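Long-range contacts in mandelate racemase / muconate lactonizing enzyme, C-terminal domain protein (Pseudovibrio sp. JE062, PDB 4JHM), which is of unspecified function but has the two-domain fold of the enolase superfamily, an N-terminal alpha/beta domain joined to a TIM-barrel-like C-terminal domain: residues Y14-E19 with N37-L42; F62-I67 with A368-Y373; K133-A138 with E345-A350; N321-F326 with T338-D343. All blocks are in the same frame, centred on the assembly; numbering follows the deposited sequence.

The four contacts form two clusters, one in each part of the fold. Contacts 1 and 2, with centres about 6 Å apart, share the four-stranded antiparallel sheet, where strands 8-16 and 369-376 are neighbours: A15 is probably hydrogen-bonded to F370 and A371. Contacts 3 and 4, about 5 Å apart between centres, share the barrel sheet through strand 133-139, which runs beside strand 323-326. The centres of contacts 2 and 3 lie about 31 Å apart, on opposite sides of the chain's centre. Along the chain contact 1 closes first; contact 2 then spans 300 residues and encloses contact 3, which encloses contact 4. The C-terminal strand thus returns to the N-terminal domain after the chain has passed through the barrel.

Contact 1: Y14-E19 with N37-L42; sequences YALADE and NNIVRL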
# COMPACT_ATOMS: atom_id res chain seq x y z
N TYR A 14 45.40 20.24 -9.68
CA TYR A 14 46.04 20.77 -8.47
C TYR A 14 45.38 20.24 -7.20
O TYR A 14 44.18 19.97 -7.17
CB TYR A 14 46.00 22.29 -8.47
CG TYR A 14 46.78 22.92 -9.59
CD1 TYR A 14 48.15 23.08 -9.49
CD2 TYR A 14 46.15 23.33 -10.75
CE1 TYR A 14 48.88 23.65 -10.52
CE2 TYR A 14 46.87 23.90 -11.79
CZ TYR A 14 48.23 24.06 -11.67
OH TYR A 14 48.95 24.62 -12.69
N ALA A 15 46.19 20.08 -6.17
CA ALA A 15 45.71 19.74 -4.84
C ALA A 15 46.48 20.60 -3.85
O ALA A 15 47.67 20.38 -3.62
CB ALA A 15 45.92 18.26 -4.56
N LEU A 16 45.80 21.60 -3.29
CA LEU A 16 46.46 22.56 -2.42
C LEU A 16 45.81 22.61 -1.05
O LEU A 16 44.71 22.10 -0.85
CB LEU A 16 46.45 23.96 -3.06
CG LEU A 16 45.15 24.47 -3.68
CD1 LEU A 16 45.11 25.98 -3.65
CD2 LEU A 16 44.98 23.96 -5.10
N ALA A 17 46.51 23.23 -0.10
CA ALA A 17 46.07 23.34 1.28
C ALA A 17 46.90 24.39 2.01
O ALA A 17 47.84 24.95 1.45
CB ALA A 17 46.18 21.99 1.98
N ASP A 18 46.56 24.64 3.27
CA ASP A 18 47.26 25.63 4.09
C ASP A 18 47.57 25.05 5.47
O ASP A 18 46.66 24.82 6.28
CB ASP A 18 46.42 26.91 4.22
CG ASP A 18 47.13 28.01 4.99
OD1 ASP A 18 47.22 27.92 6.23
OD2 ASP A 18 47.60 28.98 4.35
N GLU A 19 48.85 24.82 5.74
CA GLU A 19 49.28 24.27 7.02
C GLU A 19 48.81 25.14 8.19
O GLU A 19 48.48 24.63 9.26
CB GLU A 19 50.81 24.13 7.06
CG GLU A 19 51.38 23.17 6.02
CD GLU A 19 52.90 23.11 6.03
OE1 GLU A 19 53.45 22.03 5.76
OE2 GLU A 19 53.55 24.14 6.32
N ASN A 37 41.86 21.23 -1.25
CA ASN A 37 41.06 21.64 -2.39
C ASN A 37 41.65 21.04 -3.66
O ASN A 37 42.87 21.07 -3.86
CB ASN A 37 41.03 23.17 -2.49
CG ASN A 37 39.92 23.67 -3.40
OD1 ASN A 37 39.25 22.90 -4.08
ND2 ASN A 37 39.73 24.99 -3.41
N ASN A 38 40.79 20.49 -4.51
CA ASN A 38 41.22 19.90 -5.78
C ASN A 38 40.73 20.75 -6.94
O ASN A 38 39.53 20.91 -7.13
CB ASN A 38 40.68 18.49 -5.91
CG ASN A 38 41.07 17.61 -4.75
OD1 ASN A 38 42.23 17.23 -4.61
ND2 ASN A 38 40.10 17.28 -3.90
N ILE A 39 41.65 21.29 -7.72
CA ILE A 39 41.27 22.17 -8.82
C ILE A 39 41.59 21.57 -10.18
O ILE A 39 42.70 21.10 -10.42
CB ILE A 39 41.95 23.54 -8.70
CG1 ILE A 39 41.37 24.32 -7.53
CG2 ILE A 39 41.77 24.32 -9.99
CD1 ILE A 39 42.08 25.62 -7.24
N VAL A 40 40.59 21.59 -11.06
CA VAL A 40 40.76 21.22 -12.45
C VAL A 40 40.70 22.47 -13.31
O VAL A 40 39.69 23.18 -13.31
CB VAL A 40 39.65 20.27 -12.94
CG1 VAL A 40 39.81 19.99 -14.42
CG2 VAL A 40 39.67 18.97 -12.14
N ARG A 41 41.79 22.76 -14.03
CA ARG A 41 41.81 23.89 -14.94
C ARG A 41 41.89 23.41 -16.39
O ARG A 41 42.88 22.81 -16.79
CB ARG A 41 43.00 24.81 -14.64
CG ARG A 41 42.71 26.27 -14.97
CD ARG A 41 43.84 26.93 -15.74
NE ARG A 41 44.96 27.34 -14.89
CZ ARG A 41 45.81 28.31 -15.20
NH1 ARG A 41 45.67 29.00 -16.32
NH2 ARG A 41 46.80 28.61 -14.37
N LEU A 42 40.84 23.66 -17.16
CA LEU A 42 40.78 23.22 -18.54
C LEU A 42 41.17 24.35 -19.49
O LEU A 42 40.78 25.50 -19.28
CB LEU A 42 39.37 22.75 -18.90
CG LEU A 42 38.79 21.59 -18.08
CD1 LEU A 42 37.32 21.41 -18.42
CD2 LEU A 42 39.56 20.30 -18.33
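Chi1 of L16 (46°) sets CG between the backbone N and the carbonyl carbon, and I39 turns CG1 anti to its carbonyl carbon with an extended chi2 that places CD1; L16 CD2 and I39 CD1 then meet at 4.0 Å, and the two side chains cross obliquely. Y14 and N37 lie on the same face of the sheet, where Y14 CB approaches I39 CB at 4.2 Å.

The backbone evidence is two complete antiparallel hydrogen-bonded pairs. Y14 N donates to I39 O and I39 N donates back to Y14 O, each at 2.9 Å. One pair further on, L16 N gives a bond of 3.0 Å to N37 O, and N37 N returns one to L16 O that is nearly straight at hydrogen (174°). Between them A15 and N38 form the non-hydrogen-bonded pair, with CA atoms 4.6 Å apart, and both side chains go to the other face. There A15 CB lies 3.8 Å from N38 OD1, while N38 ND2 is taken up by S56 OG and T54 O on strand 50-58.

The strand axes make 153° between their N-to-C directions, confirming the antiparallel sense. In the order 50-58, 34-44, 8-16, 369-376 these are the two inner strands of the antiparallel sheet typical of the N-terminal (capping) domain of the enolase superfamily, which here has strand 369-376 as a fourth strand, bonded to the backbone of A15 through F370 and A371.

Contact 2: F62-I67 with A368-Y373; sequences FDRCII and ASFASY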
# COMPACT_ATOMS: atom_id res chain seq x y z
N PHE A 62 47.13 15.69 3.98
CA PHE A 62 46.30 16.23 2.92
C PHE A 62 46.08 15.15 1.88
O PHE A 62 46.84 14.18 1.80
CB PHE A 62 46.95 17.46 2.29
CG PHE A 62 47.10 18.62 3.23
CD1 PHE A 62 45.97 19.26 3.74
CD2 PHE A 62 48.36 19.06 3.61
CE1 PHE A 62 46.10 20.32 4.62
CE2 PHE A 62 48.49 20.13 4.49
CZ PHE A 62 47.36 20.76 4.99
N ASP A 63 45.04 15.31 1.07
CA ASP A 63 44.51 14.22 0.26
C ASP A 63 45.01 14.23 -1.18
O ASP A 63 44.88 15.22 -1.89
CB ASP A 63 42.98 14.31 0.26
CG ASP A 63 42.32 13.13 -0.40
OD1 ASP A 63 42.72 11.98 -0.11
OD2 ASP A 63 41.38 13.35 -1.19
N ARG A 64 45.57 13.10 -1.61
CA ARG A 64 45.88 12.88 -3.03
C ARG A 64 44.90 11.89 -3.67
O ARG A 64 45.03 11.57 -4.85
CB ARG A 64 47.31 12.37 -3.20
CG ARG A 64 48.40 13.24 -2.59
CD ARG A 64 49.76 12.60 -2.78
NE ARG A 64 50.77 13.15 -1.88
CZ ARG A 64 51.79 13.92 -2.25
NH1 ARG A 64 52.64 14.37 -1.34
NH2 ARG A 64 51.97 14.24 -3.53
N CYS A 65 43.93 11.41 -2.90
CA CYS A 65 42.93 10.45 -3.39
C CYS A 65 42.17 10.98 -4.60
O CYS A 65 42.06 10.30 -5.62
CB CYS A 65 41.92 10.12 -2.28
SG CYS A 65 40.64 8.94 -2.78
N ILE A 66 41.62 12.18 -4.47
CA ILE A 66 40.88 12.80 -5.55
C ILE A 66 41.80 13.11 -6.73
O ILE A 66 41.61 12.58 -7.83
CB ILE A 66 40.19 14.10 -5.08
CG1 ILE A 66 39.02 13.76 -4.14
CG2 ILE A 66 39.70 14.92 -6.26
CD1 ILE A 66 37.89 12.98 -4.79
N ILE A 67 42.82 13.94 -6.52
CA ILE A 67 43.71 14.33 -7.62
C ILE A 67 44.23 13.12 -8.41
O ILE A 67 44.47 13.21 -9.61
CB ILE A 67 44.91 15.16 -7.14
CG1 ILE A 67 45.55 15.89 -8.32
CG2 ILE A 67 45.93 14.26 -6.44
CD1 ILE A 67 46.50 17.01 -7.93
N ALA A 368 50.76 26.70 -2.94
CA ALA A 368 50.08 25.86 -1.95
C ALA A 368 49.92 24.42 -2.44
O ALA A 368 49.48 23.55 -1.68
CB ALA A 368 48.73 26.44 -1.59
N SER A 369 50.27 24.17 -3.69
CA SER A 369 49.99 22.89 -4.32
C SER A 369 51.05 21.83 -3.99
O SER A 369 52.19 21.92 -4.44
CB SER A 369 49.90 23.07 -5.84
OG SER A 369 49.53 21.87 -6.48
N PHE A 370 50.66 20.84 -3.19
CA PHE A 370 51.55 19.74 -2.83
C PHE A 370 51.52 18.63 -3.88
O PHE A 370 52.29 17.66 -3.78
CB PHE A 370 51.19 19.18 -1.45
CG PHE A 370 49.74 18.79 -1.31
CD1 PHE A 370 49.31 17.54 -1.71
CD2 PHE A 370 48.82 19.68 -0.79
CE1 PHE A 370 47.97 17.19 -1.59
CE2 PHE A 370 47.49 19.33 -0.67
CZ PHE A 370 47.07 18.09 -1.07
N ALA A 371 50.65 18.76 -4.87
CA ALA A 371 50.58 17.81 -5.98
C ALA A 371 49.94 18.45 -7.21
O ALA A 371 48.95 19.18 -7.09
CB ALA A 371 49.79 16.57 -5.57
N SER A 372 50.50 18.17 -8.38
CA SER A 372 49.94 18.69 -9.62
C SER A 372 50.34 17.86 -10.84
O SER A 372 51.40 17.24 -10.86
CB SER A 372 50.38 20.14 -9.84
OG SER A 372 51.77 20.21 -10.10
N TYR A 373 49.47 17.85 -11.85
CA TYR A 373 49.78 17.21 -13.12
C TYR A 373 49.49 18.17 -14.26
O TYR A 373 48.89 19.23 -14.06
CB TYR A 373 48.94 15.94 -13.30
CG TYR A 373 49.29 14.83 -12.33
CD1 TYR A 373 50.55 14.24 -12.35
CD2 TYR A 373 48.36 14.37 -11.41
CE1 TYR A 373 50.87 13.23 -11.47
CE2 TYR A 373 48.68 13.35 -10.53
CZ TYR A 373 49.93 12.79 -10.56
OH TYR A 373 50.25 11.78 -9.68
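R64 runs past the edge of the F370 ring with an aliphatic stem and a flat tip. From CB, chi1 of -56° sets CG anti to the carbonyl carbon, and CG comes 4.1 Å from F370 CE1, at the ring edge and near its plane. The chain runs on extended through CD to NE. At the guanidinium F370 CD1 sits over one face, the two planes being 74° apart, and NH2 ends 3.4 Å from F370 O and 3.8 Å from A371 CB.

The F370 ring also takes D63 O in its plane at the edge, 3.7 Å from CE1. F62 CB touches F370 CZ at 3.4 Å; the two phenyl planes are inclined by only 21°, yet they are slid so far apart that they barely overlap. This is where strand 369-376, the chain's last, joins the N-terminal domain as an outer strand of its antiparallel sheet, so that both chain ends build the capping domain, as in other enolase-superfamily members. The helix packed on it, 65-73, begins at a capping site: D63 OD1 and OD2 accept weak bonds from C65 N and I66 N, and OD2 is also bonded to S56 OG.

Further along, I67 CD1 lies 4.1 Å from A371 CB, and I67 CG1 is 4.4 Å from Y373 CD2, whose hydroxyl is hydrogen-bonded to E68 OE1 of the same chain. R64 packs against E68 of a second subunit, and C65 against C65 of that subunit.

Contact 3: K133-A138 with E345-A350; sequences KIKSYA and EGYVHA
K133 lies over one face of the Y347 ring. Its chi1 of 67° places CG between the backbone N and the carbonyl carbon, and the chain is extended beyond. NZ stands 4.3 Å from the ring centroid and 9° off the normal, a cation-pi contact; CE, next to NZ over the same face and offset toward the rim, makes a CH-pi contact.

Strand 133-139 runs parallel to 163-167 and 323-326, as in a TIM-barrel-like domain, and the short strand 347-349 pairs with its beginning in the antiparallel sense, where the sheet branches. The pairing rests on I134 N to V348 O (3.1 Å) and V348 N to I134 O (2.9 Å). It is prolonged by S136 N to G346 O, whose N-H...O angle is 170°. K133 with H349 and K135 with Y347 are the non-hydrogen-bonded pairs on either side of I134-V348.

I134 and V348 lie side by side toward helix 304-316, where both touch L311, with I134 CG2 and V348 CG1 3.5 Å apart. K133 also runs alongside H349, its CD 3.6 Å from H349 CE1. K135 starts away from the other strand, but bends at chi2 and chi4, and its NZ gives a weak bond of 3.3 Å to Y347 OH. The negative charge of E345 stays beyond salt-bridge range, with OE2 4.6 Å from K133 NZ.

The turn before the short strand is tied by D343: OD1 accepts from the backbone N atoms of E345 and Y347, and OD2 is bonded to H349 NE2.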
# COMPACT_ATOMS: atom_id res chain seq x y z
N LYS A 133 20.76 37.47 -6.03
CA LYS A 133 21.26 37.35 -4.66
C LYS A 133 20.35 36.42 -3.85
O LYS A 133 19.25 36.09 -4.29
CB LYS A 133 21.32 38.72 -3.99
CG LYS A 133 19.96 39.36 -3.75
CD LYS A 133 20.10 40.66 -2.97
CE LYS A 133 18.75 41.32 -2.74
NZ LYS A 133 18.89 42.68 -2.14
N ILE A 134 20.81 36.01 -2.67
CA ILE A 134 20.03 35.09 -1.83
C ILE A 134 20.48 35.09 -0.36
O ILE A 134 21.65 35.30 -0.06
CB ILE A 134 20.13 33.65 -2.38
CG1 ILE A 134 19.46 32.67 -1.42
CG2 ILE A 134 21.58 33.26 -2.58
CD1 ILE A 134 19.59 31.22 -1.85
N LYS A 135 19.53 34.85 0.54
CA LYS A 135 19.82 34.75 1.98
C LYS A 135 20.85 33.66 2.25
O LYS A 135 20.68 32.53 1.79
CB LYS A 135 18.55 34.42 2.77
CG LYS A 135 17.59 35.57 2.94
CD LYS A 135 17.80 36.27 4.28
CE LYS A 135 17.25 37.68 4.25
NZ LYS A 135 15.82 37.72 3.85
N SER A 136 21.89 33.99 3.00
CA SER A 136 22.87 33.00 3.43
C SER A 136 22.69 32.67 4.91
O SER A 136 22.03 33.40 5.64
CB SER A 136 24.28 33.53 3.21
OG SER A 136 24.52 34.71 3.96
N TYR A 137 23.27 31.55 5.34
CA TYR A 137 23.42 31.27 6.76
C TYR A 137 24.88 31.01 7.09
O TYR A 137 25.62 30.45 6.28
CB TYR A 137 22.54 30.09 7.20
CG TYR A 137 22.87 28.77 6.55
CD1 TYR A 137 23.87 27.95 7.07
CD2 TYR A 137 22.17 28.32 5.44
CE1 TYR A 137 24.18 26.74 6.48
CE2 TYR A 137 22.47 27.11 4.84
CZ TYR A 137 23.47 26.32 5.36
OH TYR A 137 23.77 25.12 4.77
N ALA A 138 25.30 31.43 8.27
CA ALA A 138 26.65 31.15 8.74
C ALA A 138 26.72 29.70 9.20
O ALA A 138 25.99 29.29 10.12
CB ALA A 138 27.03 32.09 9.87
N GLU A 345 22.97 42.95 4.95
CA GLU A 345 21.55 42.64 4.98
C GLU A 345 21.28 41.14 5.09
O GLU A 345 20.14 40.72 5.29
CB GLU A 345 20.86 43.19 3.73
CG GLU A 345 20.85 44.71 3.64
CD GLU A 345 19.68 45.24 2.83
OE1 GLU A 345 19.37 46.44 2.96
OE2 GLU A 345 19.07 44.46 2.08
N GLY A 346 22.33 40.33 4.94
CA GLY A 346 22.22 38.88 5.06
C GLY A 346 22.22 38.18 3.72
O GLY A 346 21.96 36.97 3.64
N TYR A 347 22.54 38.93 2.66
CA TYR A 347 22.50 38.40 1.30
C TYR A 347 23.89 38.15 0.73
O TYR A 347 24.79 38.97 0.88
CB TYR A 347 21.76 39.37 0.37
CG TYR A 347 20.30 39.54 0.69
CD1 TYR A 347 19.34 38.68 0.17
CD2 TYR A 347 19.87 40.57 1.52
CE1 TYR A 347 18.00 38.84 0.47
CE2 TYR A 347 18.53 40.74 1.82
CZ TYR A 347 17.60 39.87 1.30
OH TYR A 347 16.28 40.05 1.61
N VAL A 348 24.05 36.99 0.09
CA VAL A 348 25.24 36.72 -0.71
C VAL A 348 24.92 37.05 -2.16
O VAL A 348 23.83 36.75 -2.64
CB VAL A 348 25.65 35.24 -0.61
CG1 VAL A 348 24.68 34.37 -1.38
CG2 VAL A 348 27.06 35.05 -1.15
N HIS A 349 25.87 37.68 -2.85
CA HIS A 349 25.64 38.13 -4.22
C HIS A 349 26.40 37.29 -5.25
O HIS A 349 27.50 36.82 -4.99
CB HIS A 349 26.06 39.59 -4.38
CG HIS A 349 25.14 40.55 -3.69
ND1 HIS A 349 24.05 41.11 -4.32
CD2 HIS A 349 25.15 41.04 -2.43
CE1 HIS A 349 23.42 41.91 -3.47
NE2 HIS A 349 24.07 41.89 -2.32
N ALA A 350 25.79 37.12 -6.42
CA ALA A 350 26.47 36.47 -7.54
C ALA A 350 27.71 37.27 -7.88
O ALA A 350 27.65 38.50 -7.96
CB ALA A 350 25.55 36.41 -8.74

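Contact 4: N321-F326 with T338-D343; sequences NFFEQF and TQIRTD
Q325 and I340 supply the single clear hydrogen bond of this contact: Q325 NE2 donates to I340 O over 2.8 Å, with 148° at hydrogen. The approach to the carbonyl is from off its plane, the donor being tilted 33° from it, and I340 O in turn lies somewhat out of the plane of the Q325 amide. The side chain reaches this acceptor with CG anti to the backbone N and a bend at chi2 (77°) that turns CD. Both residues are buried, so the bond ties a strand side chain to a loop carbonyl within the protein interior.

T342 OG1 also comes near Q325, 3.5 Å from both CG and NE2, as the two side chains slide past each other in opposite directions, but its hydrogen-bond partner is S136 OG. A separate salt bridge joins R341 NH2 to E333 OE1; R341 starts away from the strand at CB.

Apolar packing is carried by F323 and I340. The two side chains cross at about a right angle, and F323 CZ meets I340 CG2 at 4.1 Å, obliquely to the ring. Q325 CD sits at the edge of the same ring, in its plane.

Strand 323-326 belongs to the TIM-barrel-like C-terminal domain, parallel to strand 133-139, and the 338-343 loop after it packs back on it before strand 347-349. V348 of that strand touches both F323 and I340, and helix 304-316 lies against the cluster, with Q307 and L311 on F323 and A308 on I340.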
# COMPACT_ATOMS: atom_id res chain seq x y z
N ASN A 321 16.21 28.24 -0.26
CA ASN A 321 16.11 29.43 0.59
C ASN A 321 17.45 30.04 0.97
O ASN A 321 17.53 31.24 1.21
CB ASN A 321 15.36 29.12 1.88
CG ASN A 321 13.91 28.73 1.64
OD1 ASN A 321 13.24 29.28 0.77
ND2 ASN A 321 13.43 27.78 2.42
N PHE A 322 18.50 29.23 1.06
CA PHE A 322 19.78 29.73 1.57
C PHE A 322 21.01 29.31 0.78
O PHE A 322 21.00 28.35 0.01
CB PHE A 322 19.98 29.30 3.03
CG PHE A 322 18.90 29.78 3.96
CD1 PHE A 322 18.92 31.07 4.47
CD2 PHE A 322 17.87 28.93 4.34
CE1 PHE A 322 17.94 31.51 5.33
CE2 PHE A 322 16.88 29.36 5.20
CZ PHE A 322 16.91 30.65 5.69
N PHE A 323 22.09 30.05 1.00
CA PHE A 323 23.42 29.73 0.51
C PHE A 323 24.27 29.49 1.74
O PHE A 323 24.39 30.38 2.59
CB PHE A 323 23.99 30.88 -0.31
CG PHE A 323 25.48 30.85 -0.47
CD1 PHE A 323 26.30 31.46 0.46
CD2 PHE A 323 26.06 30.22 -1.56
CE1 PHE A 323 27.68 31.44 0.31
CE2 PHE A 323 27.44 30.19 -1.71
CZ PHE A 323 28.25 30.80 -0.78
N GLU A 324 24.85 28.30 1.84
CA GLU A 324 25.68 27.96 2.99
C GLU A 324 26.97 28.77 2.95
O GLU A 324 27.76 28.66 2.01
CB GLU A 324 25.99 26.46 2.99
CG GLU A 324 26.85 26.00 4.16
CD GLU A 324 26.88 24.50 4.31
OE1 GLU A 324 27.12 24.03 5.44
OE2 GLU A 324 26.66 23.78 3.31
N GLN A 325 27.17 29.60 3.96
CA GLN A 325 28.37 30.42 4.06
C GLN A 325 29.11 30.11 5.35
O GLN A 325 28.68 30.51 6.43
CB GLN A 325 28.01 31.91 4.03
CG GLN A 325 29.20 32.84 4.20
CD GLN A 325 30.01 32.97 2.94
OE1 GLN A 325 31.08 32.36 2.80
NE2 GLN A 325 29.51 33.75 2.00
N PHE A 326 30.22 29.39 5.23
CA PHE A 326 31.05 29.13 6.39
C PHE A 326 31.71 30.43 6.84
O PHE A 326 32.25 31.18 6.02
CB PHE A 326 32.11 28.07 6.10
CG PHE A 326 32.94 27.73 7.29
CD1 PHE A 326 32.55 26.73 8.16
CD2 PHE A 326 34.11 28.44 7.56
CE1 PHE A 326 33.32 26.42 9.27
CE2 PHE A 326 34.88 28.13 8.67
CZ PHE A 326 34.48 27.12 9.53
N THR A 338 38.77 36.34 -5.78
CA THR A 338 37.34 36.58 -5.64
C THR A 338 36.89 36.30 -4.22
O THR A 338 37.39 35.38 -3.59
CB THR A 338 36.55 35.65 -6.58
OG1 THR A 338 36.97 35.86 -7.94
CG2 THR A 338 35.05 35.93 -6.46
N GLN A 339 35.94 37.08 -3.73
CA GLN A 339 35.42 36.87 -2.38
C GLN A 339 33.89 36.89 -2.34
O GLN A 339 33.26 37.94 -2.48
CB GLN A 339 35.97 37.94 -1.43
CG GLN A 339 37.47 37.83 -1.22
CD GLN A 339 37.98 38.84 -0.20
OE1 GLN A 339 38.87 38.53 0.59
NE2 GLN A 339 37.42 40.04 -0.22
N ILE A 340 33.30 35.72 -2.15
CA ILE A 340 31.86 35.61 -1.99
C ILE A 340 31.53 35.70 -0.50
O ILE A 340 31.43 34.68 0.18
CB ILE A 340 31.32 34.30 -2.58
CG1 ILE A 340 31.65 34.24 -4.08
CG2 ILE A 340 29.82 34.21 -2.36
CD1 ILE A 340 31.18 32.98 -4.78
N ARG A 341 31.37 36.92 -0.01
CA ARG A 341 31.06 37.15 1.39
C ARG A 341 29.60 37.54 1.56
O ARG A 341 28.87 37.69 0.58
CB ARG A 341 31.97 38.24 1.95
CG ARG A 341 33.44 37.99 1.65
CD ARG A 341 34.37 38.83 2.51
NE ARG A 341 35.61 38.11 2.77
CZ ARG A 341 36.59 38.56 3.55
NH1 ARG A 341 36.48 39.73 4.16
NH2 ARG A 341 37.68 37.82 3.73
N THR A 342 29.18 37.71 2.81
CA THR A 342 27.78 38.00 3.12
C THR A 342 27.64 39.47 3.52
O THR A 342 28.29 39.93 4.45
CB THR A 342 27.29 37.09 4.27
OG1 THR A 342 27.22 35.73 3.80
CG2 THR A 342 25.92 37.53 4.76
N ASP A 343 26.78 40.19 2.80
CA ASP A 343 26.65 41.63 3.03
C ASP A 343 25.88 41.93 4.32
O ASP A 343 25.49 41.01 5.05
CB ASP A 343 25.99 42.32 1.82
CG ASP A 343 24.49 42.09 1.76
OD1 ASP A 343 23.91 41.61 2.75
OD2 ASP A 343 23.89 42.41 0.71